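Local coordinates for protein aminoglycoside phosphotransferase (Mycobacterium smegmatis, PDB 6EF6) that phosphorylates (S)-1-amino-2-propanol as the kinase of an aminoacetone utilization microcompartment, at residues L85-A90 with I251-C256; S156-S161 with A287-R292; H160-T165 with G259-D264; S174-H179 with D223-I228. All blocks are in the same frame, centred on the assembly; numbering follows the deposited sequence.

Overall arrangement
Along the chain the segments run 85-90, 156-161, 160-165, 174-179, 223-228, 251-256, 259-264 and 287-292, so interaction 1 alternates with interactions 2 and 3, while both segments of interaction 4 fall between those of each of the others. Interactions 2 and 3 share helix 147-163 and their centres lie about 10 Å apart; interactions 3 and 4 are closer still, about 9 Å between centres, and meet through a backbone bond between Gly226 and Gly259. Interaction 1, about 17 Å from interaction 2, brings helix 78-94 to the metal-binding loop. Helix 147-163 touches all four contacts, joining this loop to the helical part of the kinase-like fold.

Interaction 1: residues L85-A90 with I251-C256. With NA (sodium ion), chain D; BEZ (benzoic acid), chain B.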
# COMPACT_ATOMS: atom_id res chain seq x y z
N LEU A 85 8.29 -2.20 11.60
CA LEU A 85 8.91 -3.48 11.95
C LEU A 85 8.34 -4.06 13.24
O LEU A 85 8.22 -5.28 13.36
CB LEU A 85 10.45 -3.36 12.00
CG LEU A 85 11.11 -2.81 10.69
CD1 LEU A 85 12.61 -2.86 10.83
CD2 LEU A 85 10.64 -3.51 9.43
N ASP A 86 7.94 -3.22 14.19
CA ASP A 86 7.27 -3.72 15.40
C ASP A 86 5.92 -4.35 15.06
O ASP A 86 5.54 -5.37 15.64
CB ASP A 86 7.06 -2.57 16.38
CG ASP A 86 8.36 -2.15 17.10
OD1 ASP A 86 9.33 -2.95 17.10
OD2 ASP A 86 8.38 -1.01 17.61
N TRP A 87 5.17 -3.78 14.10
CA TRP A 87 3.94 -4.44 13.70
C TRP A 87 4.24 -5.77 13.02
O TRP A 87 3.55 -6.78 13.28
CB TRP A 87 3.09 -3.55 12.80
CG TRP A 87 1.68 -4.02 12.61
CD1 TRP A 87 0.99 -4.88 13.41
CD2 TRP A 87 0.76 -3.68 11.55
NE1 TRP A 87 -0.27 -5.10 12.92
CE2 TRP A 87 -0.44 -4.39 11.77
CE3 TRP A 87 0.86 -2.87 10.44
CZ2 TRP A 87 -1.55 -4.26 10.96
CZ3 TRP A 87 -0.23 -2.76 9.60
CH2 TRP A 87 -1.43 -3.47 9.85
N LEU A 88 5.25 -5.81 12.14
CA LEU A 88 5.58 -7.08 11.50
C LEU A 88 5.92 -8.13 12.54
O LEU A 88 5.49 -9.28 12.42
CB LEU A 88 6.76 -6.94 10.52
CG LEU A 88 6.62 -5.99 9.36
CD1 LEU A 88 7.88 -6.04 8.48
CD2 LEU A 88 5.38 -6.30 8.55
N ALA A 89 6.66 -7.75 13.57
CA ALA A 89 7.05 -8.72 14.59
C ALA A 89 5.83 -9.27 15.32
O ALA A 89 5.78 -10.46 15.65
CB ALA A 89 8.03 -8.07 15.56
N ALA A 90 4.85 -8.41 15.60
CA ALA A 90 3.62 -8.86 16.26
C ALA A 90 2.78 -9.72 15.34
O ALA A 90 2.23 -10.74 15.76
CB ALA A 90 2.83 -7.64 16.73
N ILE A 251 3.68 -8.17 1.70
CA ILE A 251 4.92 -7.42 1.70
C ILE A 251 4.59 -5.92 1.68
O ILE A 251 3.43 -5.49 1.55
CB ILE A 251 5.84 -7.81 0.52
CG1 ILE A 251 5.22 -7.45 -0.82
CG2 ILE A 251 6.19 -9.30 0.60
CD1 ILE A 251 6.23 -7.32 -1.95
N ASP A 252 5.64 -5.09 1.76
CA ASP A 252 5.55 -3.65 1.50
C ASP A 252 4.55 -2.97 2.43
O ASP A 252 3.60 -2.31 2.00
CB ASP A 252 5.21 -3.37 0.04
CG ASP A 252 5.37 -1.90 -0.33
OD1 ASP A 252 5.92 -1.15 0.49
OD2 ASP A 252 4.94 -1.51 -1.44
N PHE A 253 4.87 -3.06 3.73
CA PHE A 253 4.16 -2.32 4.78
C PHE A 253 4.62 -0.85 4.87
O PHE A 253 4.35 -0.18 5.87
CB PHE A 253 4.29 -3.04 6.15
CG PHE A 253 3.43 -4.24 6.33
CD1 PHE A 253 3.71 -5.46 5.69
CD2 PHE A 253 2.38 -4.23 7.24
CE1 PHE A 253 2.93 -6.58 5.90
CE2 PHE A 253 1.60 -5.37 7.43
CZ PHE A 253 1.87 -6.53 6.78
N ASP A 254 5.37 -0.35 3.89
CA ASP A 254 6.00 0.95 4.07
C ASP A 254 5.02 2.12 4.09
O ASP A 254 5.43 3.20 4.51
CB ASP A 254 7.04 1.17 2.96
CG ASP A 254 7.94 2.39 3.21
OD1 ASP A 254 8.57 2.51 4.29
OD2 ASP A 254 8.07 3.24 2.30
N ASP A 255 3.79 1.97 3.63
CA ASP A 255 2.76 3.00 3.74
C ASP A 255 1.87 2.80 4.96
O ASP A 255 0.88 3.49 5.12
CB ASP A 255 1.89 3.14 2.48
CG ASP A 255 2.55 3.89 1.37
OD1 ASP A 255 3.54 4.58 1.61
OD2 ASP A 255 2.03 3.70 0.22
N CYS A 256 2.19 1.86 5.83
CA CYS A 256 1.25 1.56 6.91
C CYS A 256 1.12 2.75 7.86
O CYS A 256 2.02 3.57 8.02
CB CYS A 256 1.63 0.29 7.66
SG CYS A 256 2.99 0.39 8.88
NA NA D . 3.74 0.79 -1.61
C BEZ B . 9.16 -4.49 1.19
O1 BEZ B . 8.74 -4.16 2.30
O2 BEZ B . 9.34 -3.61 0.31
C1 BEZ B . 9.43 -5.94 0.95
C2 BEZ B . 9.49 -6.42 -0.35
C3 BEZ B . 9.75 -7.77 -0.56
C4 BEZ B . 9.91 -8.63 0.52
C5 BEZ B . 9.85 -8.13 1.82
C6 BEZ B . 9.59 -6.79 2.02
O HOH W 1 3.70 0.79 0.60
O HOH W 2 6.18 1.15 -1.39
O HOH W 3 3.36 2.76 -1.90
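Asp252, next to the Phe253 ring that meets Trp87 and Leu88, binds a sodium ion through OD2 at 2.6 Å. Waters 1, 2 and 3 and Asp231 are the other ligands of the ion, and water 2 also donates to Asp252 OD1 at 3.0 Å, so both carboxylate oxygens are engaged. On the far side of this residue Asp252 N gives a weak bond, 3.3 Å, to O1 of benzoic acid, which Arg69 also holds.

Phe253 turns its ring the other way, into helix 78-94. Leu88 CD2 sits over the centre of one ring face in a CH-pi contact, 3.5 Å from the centroid and 14° off the normal. The CD2-CE2 edge of the same ring points at the face of Trp87, an offset edge-to-face pair with planes at 89°. Trp87 offers that face because its CG points opposite the main-chain N (chi1 -166°). Its NE1 bonds to His160. Cys256 CB lies at the edge of the indole, 4.1 Å from Trp87 CZ3.

Asp252-Phe253-Asp254 probably takes the place of the DFG motif of protein kinases, where the aspartate binds metal and the phenylalanine packs under the αC helix, the probable counterpart of helix 78-94.

Interaction 2: residues S156-S161 with A287-R292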
# COMPACT_ATOMS: atom_id res chain seq x y z
N SER A 156 -7.87 -10.36 8.38
CA SER A 156 -6.96 -10.81 9.43
C SER A 156 -6.04 -9.69 9.89
O SER A 156 -5.71 -9.62 11.08
CB SER A 156 -6.11 -11.95 8.92
OG SER A 156 -6.94 -13.08 8.69
N LEU A 157 -5.58 -8.83 8.97
CA LEU A 157 -4.78 -7.67 9.38
C LEU A 157 -5.59 -6.71 10.21
O LEU A 157 -5.08 -6.14 11.19
CB LEU A 157 -4.22 -6.96 8.14
CG LEU A 157 -3.08 -7.70 7.43
CD1 LEU A 157 -2.80 -7.07 6.08
CD2 LEU A 157 -1.80 -7.71 8.28
N HIS A 158 -6.85 -6.49 9.87
CA HIS A 158 -7.69 -5.63 10.66
C HIS A 158 -7.93 -6.21 12.05
O HIS A 158 -7.93 -5.49 13.06
CB HIS A 158 -9.01 -5.40 9.96
CG HIS A 158 -8.88 -4.61 8.71
ND1 HIS A 158 -9.96 -4.36 7.90
CD2 HIS A 158 -7.83 -3.94 8.18
CE1 HIS A 158 -9.58 -3.61 6.89
NE2 HIS A 158 -8.29 -3.34 7.01
N GLU A 159 -8.19 -7.51 12.13
CA GLU A 159 -8.42 -8.13 13.43
C GLU A 159 -7.20 -7.97 14.31
O GLU A 159 -7.33 -7.68 15.51
CB GLU A 159 -8.74 -9.60 13.19
CG GLU A 159 -9.04 -10.41 14.48
CD GLU A 159 -8.97 -11.90 14.26
OE1 GLU A 159 -10.03 -12.53 14.03
OE2 GLU A 159 -7.85 -12.45 14.29
N HIS A 160 -6.00 -8.22 13.78
CA HIS A 160 -4.79 -8.03 14.58
C HIS A 160 -4.66 -6.58 15.03
O HIS A 160 -4.40 -6.30 16.21
CB HIS A 160 -3.54 -8.46 13.85
CG HIS A 160 -2.33 -8.31 14.71
ND1 HIS A 160 -1.56 -7.17 14.73
CD2 HIS A 160 -1.88 -9.09 15.72
CE1 HIS A 160 -0.62 -7.30 15.65
NE2 HIS A 160 -0.81 -8.44 16.29
N SER A 161 -4.82 -5.65 14.11
CA SER A 161 -4.67 -4.23 14.44
C SER A 161 -5.63 -3.81 15.55
O SER A 161 -5.27 -3.03 16.44
CB SER A 161 -4.89 -3.40 13.16
OG SER A 161 -5.12 -2.02 13.45
N ALA A 287 -16.76 -11.39 0.37
CA ALA A 287 -16.97 -12.76 0.82
C ALA A 287 -15.76 -13.29 1.57
O ALA A 287 -15.88 -13.95 2.62
CB ALA A 287 -17.27 -13.67 -0.38
N GLY A 288 -14.56 -12.96 1.09
CA GLY A 288 -13.34 -13.38 1.79
C GLY A 288 -13.17 -12.68 3.12
O GLY A 288 -12.90 -13.30 4.15
N TYR A 289 -13.41 -11.37 3.13
CA TYR A 289 -13.31 -10.58 4.36
C TYR A 289 -14.24 -11.12 5.43
O TYR A 289 -13.81 -11.41 6.58
CB TYR A 289 -13.64 -9.12 4.04
CG TYR A 289 -13.27 -8.18 5.17
CD1 TYR A 289 -14.05 -8.07 6.28
CD2 TYR A 289 -12.14 -7.40 5.09
CE1 TYR A 289 -13.73 -7.19 7.32
CE2 TYR A 289 -11.80 -6.55 6.14
CZ TYR A 289 -12.60 -6.47 7.23
OH TYR A 289 -12.31 -5.62 8.31
N ARG A 290 -15.52 -11.33 5.07
CA ARG A 290 -16.51 -11.74 6.04
C ARG A 290 -16.25 -13.14 6.58
O ARG A 290 -16.78 -13.48 7.64
CB ARG A 290 -17.92 -11.65 5.42
CG ARG A 290 -18.42 -10.24 5.26
CD ARG A 290 -19.83 -10.19 4.65
NE ARG A 290 -20.35 -8.80 4.68
CZ ARG A 290 -21.19 -8.27 3.81
NH1 ARG A 290 -21.62 -8.94 2.76
NH2 ARG A 290 -21.60 -7.02 4.00
N SER A 291 -15.44 -13.95 5.91
CA SER A 291 -15.06 -15.26 6.42
C SER A 291 -14.22 -15.15 7.69
O SER A 291 -14.14 -16.13 8.44
CB SER A 291 -14.35 -16.10 5.35
OG SER A 291 -12.97 -15.80 5.22
N ARG A 292 -13.59 -14.00 7.92
CA ARG A 292 -12.73 -13.78 9.09
C ARG A 292 -13.19 -12.68 10.02
O ARG A 292 -12.93 -12.78 11.23
CB ARG A 292 -11.29 -13.44 8.62
CG ARG A 292 -10.57 -14.58 8.01
CD ARG A 292 -10.16 -15.63 9.03
NE ARG A 292 -9.80 -16.89 8.37
CZ ARG A 292 -8.59 -17.19 7.90
NH1 ARG A 292 -7.58 -16.34 8.01
NH2 ARG A 292 -8.40 -18.36 7.32
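His158 and Tyr289 meet through a short hydrogen bond, 2.7 Å between His158 ND1 and Tyr289 OH, and nearly straight at 166°. The hydroxyl lies in the plane of the imidazole at its edge, and ND1 lies in the plane of the phenol ring, yet the two rings are inclined at 61°, so this is an oblique meeting held by the polar bond. Both ring nitrogens of His158 are used, since NE2 bonds to Asp264; the tyrosine oxygen has a second partner in Arg293. Bonds at both ND1 and NE2 would keep the imidazole from rotating in its buried setting.

The other half of the contact is weaker and more open. Arg292, its chain bent at chi2 (-72°), brings NH1 toward Ser156 OG at 3.4 Å, a weak bond in the guanidinium plane. The main partner of that NH1 is Asp96, to which it makes a salt bridge. Within 287-292, Ser291 OG donates to a lone pair of Gly288 O at 2.7 Å, and Arg292 N bonds to Tyr289 O at 2.9 Å.

Tyr289 also rests on Ala155 and meets Phe262, so segment 287-292 of this helix region lies against helix 147-163 on one side and against the segment leading into helix 263-268 on another.

Interaction 3: residues H160-T165 with G259-D264; sequences HSQRWT and GWYFYD
Tyr261 pushes the outer edge of its ring at helix 147-163, where Ser161 and Gln162 receive it differently. On the buried side Ser161 OG lies at the ring edge, near its plane, 3.8 Å from Tyr261 CE1. The two hydroxyls are too far apart to bond directly, and water 4 spans them, donating to Ser161 OG at 2.6 Å and to Tyr261 OH at 2.8 Å. Ser161 OG is also bonded to Leu227 O, an arrangement made possible by its position anti to the backbone N (chi1 165°), which turns it off the helix toward strand 227-228. The far end of the Tyr261 side chain is thus fixed by packing and a shared water, with His158 meeting its ring obliquely.

In the kinase-like fold this places the last turn of helix 147-163 against the corner between strand 259-260 and helix 263-268, a corner tightened by bonds from Tyr263 N to Trp260 O and from Asp264 N to Tyr261 O.

The solvent side is looser. Gln162 CG approaches Tyr261 OH at 3.5 Å, and the amide is tilted 58° from the ring; its NE2 stays 4.0 Å from Tyr261 OH. A bend at chi2 (-145°) brings the exposed side chain alongside the phenol hydroxyl, while its OE1 bonds to Arg293.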
# COMPACT_ATOMS: atom_id res chain seq x y z
N HIS A 160 -6.00 -8.22 13.78
CA HIS A 160 -4.79 -8.03 14.58
C HIS A 160 -4.66 -6.58 15.03
O HIS A 160 -4.40 -6.30 16.21
CB HIS A 160 -3.54 -8.46 13.85
CG HIS A 160 -2.33 -8.31 14.71
ND1 HIS A 160 -1.56 -7.17 14.73
CD2 HIS A 160 -1.88 -9.09 15.72
CE1 HIS A 160 -0.62 -7.30 15.65
NE2 HIS A 160 -0.81 -8.44 16.29
N SER A 161 -4.82 -5.65 14.11
CA SER A 161 -4.67 -4.23 14.44
C SER A 161 -5.63 -3.81 15.55
O SER A 161 -5.27 -3.03 16.44
CB SER A 161 -4.89 -3.40 13.16
OG SER A 161 -5.12 -2.02 13.45
N GLN A 162 -6.87 -4.30 15.50
CA GLN A 162 -7.87 -3.94 16.50
C GLN A 162 -7.55 -4.47 17.88
O GLN A 162 -8.00 -3.88 18.88
CB GLN A 162 -9.22 -4.51 16.10
CG GLN A 162 -9.81 -3.75 14.93
CD GLN A 162 -11.30 -3.62 14.99
OE1 GLN A 162 -12.03 -4.53 14.59
NE2 GLN A 162 -11.76 -2.49 15.49
N ARG A 163 -6.81 -5.56 18.00
CA ARG A 163 -6.55 -6.09 19.33
C ARG A 163 -5.14 -5.81 19.83
O ARG A 163 -4.87 -5.97 21.02
CB ARG A 163 -6.85 -7.58 19.34
CG ARG A 163 -5.88 -8.45 18.60
CD ARG A 163 -6.30 -9.93 18.67
NE ARG A 163 -5.94 -10.65 17.45
CZ ARG A 163 -4.79 -11.30 17.25
NH1 ARG A 163 -4.59 -11.90 16.08
NH2 ARG A 163 -3.86 -11.35 18.19
N TRP A 164 -4.26 -5.32 18.97
CA TRP A 164 -2.84 -5.20 19.31
C TRP A 164 -2.65 -3.97 20.16
O TRP A 164 -2.96 -2.85 19.74
CB TRP A 164 -2.00 -5.08 18.04
CG TRP A 164 -0.50 -5.01 18.26
CD1 TRP A 164 0.24 -5.74 19.17
CD2 TRP A 164 0.43 -4.17 17.57
NE1 TRP A 164 1.57 -5.40 19.09
CE2 TRP A 164 1.71 -4.46 18.10
CE3 TRP A 164 0.30 -3.21 16.55
CZ2 TRP A 164 2.84 -3.80 17.65
CZ3 TRP A 164 1.43 -2.58 16.11
CH2 TRP A 164 2.68 -2.89 16.64
N THR A 165 -2.06 -4.17 21.34
CA THR A 165 -1.63 -3.05 22.15
C THR A 165 -0.26 -2.60 21.64
O THR A 165 0.71 -3.35 21.72
CB THR A 165 -1.60 -3.47 23.61
OG1 THR A 165 -2.94 -3.81 24.00
CG2 THR A 165 -1.06 -2.35 24.50
N GLY A 259 -5.62 5.06 9.45
CA GLY A 259 -6.55 5.40 8.40
C GLY A 259 -7.84 4.62 8.55
O GLY A 259 -7.99 3.87 9.52
N TRP A 260 -8.78 4.81 7.63
CA TRP A 260 -10.00 4.00 7.67
C TRP A 260 -9.72 2.56 7.32
O TRP A 260 -9.09 2.31 6.28
CB TRP A 260 -11.09 4.60 6.80
CG TRP A 260 -11.64 5.91 7.31
CD1 TRP A 260 -12.61 6.05 8.27
CD2 TRP A 260 -11.25 7.24 6.96
NE1 TRP A 260 -12.84 7.36 8.53
CE2 TRP A 260 -12.03 8.12 7.74
CE3 TRP A 260 -10.35 7.77 6.02
CZ2 TRP A 260 -11.91 9.50 7.67
CZ3 TRP A 260 -10.23 9.17 5.97
CH2 TRP A 260 -11.04 10.00 6.76
N TYR A 261 -10.23 1.62 8.12
CA TYR A 261 -10.01 0.21 7.78
C TYR A 261 -10.39 -0.10 6.34
O TYR A 261 -9.64 -0.78 5.62
CB TYR A 261 -10.76 -0.71 8.76
CG TYR A 261 -10.17 -0.71 10.15
CD1 TYR A 261 -8.89 -1.12 10.39
CD2 TYR A 261 -10.89 -0.23 11.21
CE1 TYR A 261 -8.35 -1.09 11.69
CE2 TYR A 261 -10.38 -0.18 12.49
CZ TYR A 261 -9.08 -0.60 12.70
OH TYR A 261 -8.58 -0.56 14.01
N PHE A 262 -11.55 0.35 5.89
CA PHE A 262 -12.01 0.00 4.55
C PHE A 262 -11.35 0.79 3.43
O PHE A 262 -11.54 0.45 2.25
CB PHE A 262 -13.53 -0.14 4.53
CG PHE A 262 -13.96 -1.30 5.37
CD1 PHE A 262 -13.70 -2.59 4.88
CD2 PHE A 262 -14.49 -1.19 6.61
CE1 PHE A 262 -13.98 -3.70 5.64
CE2 PHE A 262 -14.75 -2.31 7.38
CZ PHE A 262 -14.51 -3.54 6.88
N TYR A 263 -10.50 1.77 3.75
CA TYR A 263 -9.62 2.29 2.71
C TYR A 263 -8.75 1.18 2.14
O TYR A 263 -8.39 1.24 0.98
CB TYR A 263 -8.79 3.44 3.30
CG TYR A 263 -7.70 3.95 2.38
CD1 TYR A 263 -7.97 4.51 1.13
CD2 TYR A 263 -6.38 3.85 2.74
CE1 TYR A 263 -6.98 4.94 0.29
CE2 TYR A 263 -5.34 4.30 1.89
CZ TYR A 263 -5.67 4.83 0.68
OH TYR A 263 -4.67 5.26 -0.15
N ASP A 264 -8.42 0.15 2.93
CA ASP A 264 -7.66 -0.97 2.37
C ASP A 264 -8.36 -1.61 1.16
O ASP A 264 -7.67 -2.09 0.22
CB ASP A 264 -7.38 -2.02 3.44
CG ASP A 264 -6.25 -1.69 4.36
OD1 ASP A 264 -5.30 -0.98 3.99
OD2 ASP A 264 -6.30 -2.21 5.51
O HOH W 4 -6.01 -0.22 15.03

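Interaction 4: residues S174-H179 with D223-I228; sequences SWDWEH and DRYGLI
Tyr225 reaches across to Asp176 and Ser174 with its hydroxyl alone. CG stands opposite the backbone N, which sends the ring toward segment 174-179, and OH comes within 3.4 Å of Asp176 CB and 3.9 Å of Ser174 CB. Water 5, in the plane of the phenol ring, joins Tyr225 OH to Ser174 OG, 2.7 Å from each.

Asp176 is the N-cap of helix 177-180. Its carboxylate is swung between the backbone N and the carbonyl carbon (chi1 57°), folding OD1 back over the first turn, where it accepts twice. His179 N donates at 3.2 Å on the anti side, 31° out of the carboxylate plane. His179 ND1 donates to the syn lone pair at 2.7 Å and 161°, with OD1 almost in the imidazole plane. Together these bonds hold the carboxylate over the helix start and fix the rotation of the histidine ring.

Tyr225 is further fixed by an edge-to-face contact with Trp260. Beyond it Gly226 pairs through its backbone with Gly259.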
# COMPACT_ATOMS: atom_id res chain seq x y z
N SER A 174 -0.56 9.30 9.14
CA SER A 174 -2.00 9.10 8.98
C SER A 174 -2.46 9.31 7.54
O SER A 174 -1.92 10.17 6.82
CB SER A 174 -2.79 10.05 9.86
OG SER A 174 -2.50 9.79 11.23
N TRP A 175 -3.45 8.51 7.15
CA TRP A 175 -4.14 8.65 5.89
C TRP A 175 -5.52 9.19 6.22
O TRP A 175 -6.53 8.60 5.85
CB TRP A 175 -4.20 7.32 5.13
CG TRP A 175 -2.85 6.83 4.77
CD1 TRP A 175 -2.10 5.83 5.38
CD2 TRP A 175 -2.03 7.29 3.67
NE1 TRP A 175 -0.89 5.69 4.76
CE2 TRP A 175 -0.80 6.57 3.73
CE3 TRP A 175 -2.19 8.27 2.67
CZ2 TRP A 175 0.21 6.77 2.83
CZ3 TRP A 175 -1.14 8.49 1.78
CH2 TRP A 175 0.03 7.73 1.85
N ASP A 176 -5.55 10.33 6.90
CA ASP A 176 -6.79 11.03 7.20
C ASP A 176 -7.11 12.04 6.11
O ASP A 176 -6.39 12.12 5.12
CB ASP A 176 -6.71 11.67 8.59
CG ASP A 176 -5.54 12.62 8.78
OD1 ASP A 176 -4.82 12.87 7.82
OD2 ASP A 176 -5.40 13.13 9.90
N TRP A 177 -8.20 12.80 6.27
CA TRP A 177 -8.56 13.73 5.20
C TRP A 177 -7.42 14.71 4.94
O TRP A 177 -7.01 14.90 3.78
CB TRP A 177 -9.83 14.52 5.54
CG TRP A 177 -10.22 15.41 4.41
CD1 TRP A 177 -9.99 16.75 4.31
CD2 TRP A 177 -10.93 15.00 3.25
NE1 TRP A 177 -10.49 17.19 3.08
CE2 TRP A 177 -11.09 16.14 2.44
CE3 TRP A 177 -11.44 13.79 2.81
CZ2 TRP A 177 -11.73 16.07 1.18
CZ3 TRP A 177 -12.09 13.74 1.59
CH2 TRP A 177 -12.24 14.88 0.81
N GLU A 178 -6.91 15.33 5.99
CA GLU A 178 -5.84 16.32 5.89
C GLU A 178 -4.67 15.82 5.04
O GLU A 178 -4.14 16.57 4.20
CB GLU A 178 -5.35 16.68 7.29
CG GLU A 178 -4.11 17.60 7.22
CD GLU A 178 -3.65 18.13 8.54
OE1 GLU A 178 -4.30 17.83 9.56
OE2 GLU A 178 -2.60 18.81 8.54
N HIS A 179 -4.25 14.58 5.22
CA HIS A 179 -3.03 14.10 4.60
C HIS A 179 -3.29 13.39 3.29
O HIS A 179 -2.34 12.98 2.62
CB HIS A 179 -2.21 13.22 5.55
CG HIS A 179 -1.70 13.96 6.74
ND1 HIS A 179 -2.42 14.08 7.91
CD2 HIS A 179 -0.60 14.74 6.89
CE1 HIS A 179 -1.74 14.83 8.76
NE2 HIS A 179 -0.65 15.27 8.16
N ASP A 223 -14.17 1.40 15.64
CA ASP A 223 -14.62 0.34 14.75
C ASP A 223 -14.32 0.60 13.27
O ASP A 223 -14.36 -0.33 12.47
CB ASP A 223 -16.13 0.11 14.94
CG ASP A 223 -16.98 1.39 14.71
OD1 ASP A 223 -16.59 2.50 15.13
OD2 ASP A 223 -18.09 1.27 14.14
N ARG A 224 -13.96 1.83 12.92
CA ARG A 224 -13.85 2.26 11.55
C ARG A 224 -12.46 2.77 11.16
O ARG A 224 -12.21 2.93 9.96
CB ARG A 224 -14.95 3.30 11.25
CG ARG A 224 -16.32 2.65 11.17
CD ARG A 224 -17.44 3.62 11.13
NE ARG A 224 -18.72 2.94 11.00
CZ ARG A 224 -19.92 3.50 11.00
NH1 ARG A 224 -20.09 4.81 11.13
NH2 ARG A 224 -21.01 2.74 10.93
N TYR A 225 -11.60 3.09 12.12
CA TYR A 225 -10.35 3.77 11.84
C TYR A 225 -9.29 3.25 12.80
O TYR A 225 -9.58 3.06 14.00
CB TYR A 225 -10.58 5.25 12.06
CG TYR A 225 -9.47 6.22 11.69
CD1 TYR A 225 -8.43 6.52 12.58
CD2 TYR A 225 -9.48 6.86 10.46
CE1 TYR A 225 -7.41 7.43 12.21
CE2 TYR A 225 -8.47 7.76 10.11
CZ TYR A 225 -7.48 8.04 11.00
OH TYR A 225 -6.47 8.92 10.65
N GLY A 226 -8.08 2.98 12.30
CA GLY A 226 -7.00 2.46 13.11
C GLY A 226 -5.79 2.16 12.25
O GLY A 226 -5.65 2.69 11.15
N LEU A 227 -4.92 1.31 12.75
CA LEU A 227 -3.68 0.95 12.06
C LEU A 227 -3.96 0.00 10.88
O LEU A 227 -4.56 -1.06 11.06
CB LEU A 227 -2.70 0.33 13.05
CG LEU A 227 -1.37 -0.16 12.44
CD1 LEU A 227 -0.56 0.99 11.86
CD2 LEU A 227 -0.52 -0.92 13.48
N ILE A 228 -3.54 0.40 9.68
CA ILE A 228 -3.75 -0.31 8.42
C ILE A 228 -2.44 -0.40 7.60
O ILE A 228 -1.53 0.40 7.71
CB ILE A 228 -4.86 0.33 7.55
CG1 ILE A 228 -4.57 1.80 7.24
CG2 ILE A 228 -6.21 0.16 8.20
CD1 ILE A 228 -5.43 2.37 6.13
O HOH W 5 -4.80 9.72 12.61